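Local coordinates for protein GTPase HflX (Sulfolobus solfataricus P2, PDB 2QTF) that is a GTP-specific GTPase that associates with the 50S ribosomal subunit and may act in protein synthesis or ribosome biogenesis, at residues Thr193-Ser198 with Ile333-Arg338. Numbering follows the deposited sequence.
With SO4 (sulfate ion), chain F.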
loop_
_atom_site.group_PDB
_atom_site.type_symbol
_atom_site.label_atom_id
_atom_site.label_comp_id
_atom_site.label_asym_id
_atom_site.label_seq_id
_atom_site.Cartn_x
_atom_site.Cartn_y
_atom_site.Cartn_z
ATOM N N THR A 193 0.018 -7.131 -5.508
ATOM C CA THR A 193 1.424 -7.521 -5.752
ATOM C C THR A 193 1.439 -8.859 -6.508
ATOM O O THR A 193 2.192 -8.987 -7.474
ATOM C CB THR A 193 2.134 -7.658 -4.390
ATOM O OG1 THR A 193 2.054 -6.398 -3.781
ATOM C CG2 THR A 193 3.595 -8.104 -4.516
ATOM N N SER A 194 0.532 -9.784 -6.153
ATOM C CA SER A 194 0.521 -11.115 -6.803
ATOM C C SER A 194 0.136 -10.920 -8.238
ATOM O O SER A 194 0.728 -11.575 -9.100
ATOM C CB SER A 194 -0.400 -12.163 -6.172
ATOM O OG SER A 194 -1.705 -11.668 -6.221
ATOM N N LEU A 195 -0.798 -10.036 -8.536
ATOM C CA LEU A 195 -1.181 -9.767 -9.955
ATOM C C LEU A 195 -0.026 -9.107 -10.778
ATOM O O LEU A 195 0.332 -9.523 -11.895
ATOM C CB LEU A 195 -2.357 -8.831 -9.959
ATOM C CG LEU A 195 -2.862 -8.477 -11.379
ATOM C CD1 LEU A 195 -3.236 -9.837 -11.955
ATOM C CD2 LEU A 195 -4.175 -7.709 -11.245
ATOM N N PHE A 196 0.599 -8.114 -10.178
ATOM C CA PHE A 196 1.787 -7.462 -10.792
ATOM C C PHE A 196 2.902 -8.479 -11.075
ATOM O O PHE A 196 3.471 -8.550 -12.187
ATOM C CB PHE A 196 2.338 -6.406 -9.825
ATOM C CG PHE A 196 3.379 -5.521 -10.456
ATOM C CD1 PHE A 196 2.990 -4.369 -11.077
ATOM C CD2 PHE A 196 4.770 -5.799 -10.327
ATOM C CE1 PHE A 196 3.906 -3.489 -11.655
ATOM C CE2 PHE A 196 5.711 -4.888 -10.934
ATOM C CZ PHE A 196 5.195 -3.745 -11.615
ATOM N N ASN A 197 3.216 -9.281 -10.064
ATOM C CA ASN A 197 4.270 -10.237 -10.224
ATOM C C ASN A 197 3.944 -11.240 -11.244
ATOM O O ASN A 197 4.833 -11.715 -12.019
ATOM C CB ASN A 197 4.573 -10.948 -8.893
ATOM C CG ASN A 197 5.327 -10.083 -7.971
ATOM O OD1 ASN A 197 5.761 -8.988 -8.357
ATOM N ND2 ASN A 197 5.494 -10.538 -6.728
ATOM N N SER A 198 2.674 -11.624 -11.287
ATOM C CA SER A 198 2.267 -12.622 -12.283
ATOM C C SER A 198 2.456 -12.132 -13.757
ATOM O O SER A 198 3.025 -12.876 -14.655
ATOM C CB SER A 198 0.822 -13.023 -12.035
ATOM O OG SER A 198 0.458 -13.833 -13.094
ATOM N N ILE A 333 -10.296 -13.824 -11.928
ATOM C CA ILE A 333 -9.008 -14.473 -12.083
ATOM C C ILE A 333 -8.578 -15.057 -10.761
ATOM O O ILE A 333 -9.141 -14.716 -9.690
ATOM C CB ILE A 333 -7.870 -13.439 -12.467
ATOM C CG1 ILE A 333 -7.746 -12.377 -11.320
ATOM C CG2 ILE A 333 -8.187 -12.815 -13.859
ATOM C CD1 ILE A 333 -6.525 -11.376 -11.505
ATOM N N SER A 334 -7.537 -15.873 -10.789
ATOM C CA SER A 334 -6.798 -16.194 -9.557
ATOM C C SER A 334 -5.323 -15.963 -9.850
ATOM O O SER A 334 -4.702 -16.737 -10.585
ATOM C CB SER A 334 -7.028 -17.590 -9.056
ATOM O OG SER A 334 -6.042 -17.770 -8.039
ATOM N N ALA A 335 -4.785 -14.851 -9.382
ATOM C CA ALA A 335 -3.362 -14.530 -9.628
ATOM C C ALA A 335 -2.486 -15.574 -8.989
ATOM O O ALA A 335 -1.506 -15.921 -9.599
ATOM C CB ALA A 335 -2.969 -13.100 -9.162
ATOM N N LEU A 336 -2.875 -16.150 -7.834
ATOM C CA LEU A 336 -2.010 -17.194 -7.142
ATOM C C LEU A 336 -2.007 -18.545 -7.811
ATOM O O LEU A 336 -0.997 -19.197 -7.889
ATOM C CB LEU A 336 -2.424 -17.445 -5.676
ATOM C CG LEU A 336 -1.728 -16.465 -4.703
ATOM C CD1 LEU A 336 -1.643 -17.143 -3.304
ATOM C CD2 LEU A 336 -0.287 -15.930 -5.140
ATOM N N LYS A 337 -3.175 -18.969 -8.259
ATOM C CA LYS A 337 -3.379 -20.255 -8.868
ATOM C C LYS A 337 -3.244 -20.205 -10.371
ATOM O O LYS A 337 -3.281 -21.264 -11.029
ATOM C CB LYS A 337 -4.772 -20.743 -8.515
ATOM C CG LYS A 337 -4.826 -21.317 -7.109
ATOM C CD LYS A 337 -3.831 -22.446 -6.886
ATOM C CE LYS A 337 -3.621 -22.638 -5.384
ATOM N NZ LYS A 337 -3.120 -24.031 -4.992
ATOM N N ARG A 338 -3.119 -18.988 -10.896
ATOM C CA ARG A 338 -2.890 -18.712 -12.311
ATOM C C ARG A 338 -4.133 -19.186 -13.045
ATOM O O ARG A 338 -4.012 -20.031 -13.976
ATOM C CB ARG A 338 -1.610 -19.530 -12.843
ATOM C CG ARG A 338 -0.196 -18.977 -12.529
ATOM C CD ARG A 338 0.992 -20.089 -12.621
ATOM N NE ARG A 338 1.050 -20.683 -11.296
ATOM C CZ ARG A 338 1.074 -21.951 -10.949
ATOM N NH1 ARG A 338 1.233 -22.914 -11.826
ATOM N NH2 ARG A 338 1.059 -22.243 -9.663
HETATM S S SO4 F . -1.937 -6.528 -1.959
HETATM O O1 SO4 F . -0.723 -6.361 -2.735
HETATM O O2 SO4 F . -2.386 -7.906 -1.929
HETATM O O3 SO4 F . -3.145 -5.999 -2.575
HETATM O O4 SO4 F . -1.755 -6.049 -0.567
#
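Ala335 pushes its methyl group against helix 192-200 between Ser194 and Leu195, where the backbones come closest, 5.2 Å from Leu195 CA to Ala335 CA. Everything that crosses here is van der Waals contact. Ala335 CB lies 3.5 Å from Ser194 OG, and Ser194 CB also meets one branch of Leu336, with CD2 at 3.9 Å. Deeper in, Leu195 has CG anti to its backbone N; chi1 -180° and chi2 60° together bring CD1 to 3.7 Å from Ile333 CD1, and the two side chains cross at about a right angle. Leu344 of helix 341-355 and Val264 of strand 260-266 also pack on Leu195.

No hydrogen bond joins the two segments. Ser194 OG bonds back to Gly191 O, while Ser334 OG accepts from Lys337 N at 3.1 Å, an ST motif that braces the turn, and also bonds Asp303 OD1. Asn300 OD1 pairs with Ala335 N, tying this inferred GTP-binding loop to the Asn300-Asp303 motif, also inferred to bind GTP.

A sulfate, probably from the crystallisation liquor, takes two bonds on one oxygen: Thr193 N and Thr193 OG1 each reach SO4 O1 at 3.0 Å. Asn189 N, Gly191 N and Lys192 NZ grip it as well, consistent with a P-loop (Walker A) holding a phosphate.

The contact thus sets the start of the helix that follows the P-loop beside the Ser334-Leu336 loop, the inferred guanine-recognition element of the G domain. The two nucleotide-binding elements meet here through a small van der Waals contact, while Ser194 OG, Ser334 OG and Ala335 N bond to other partners.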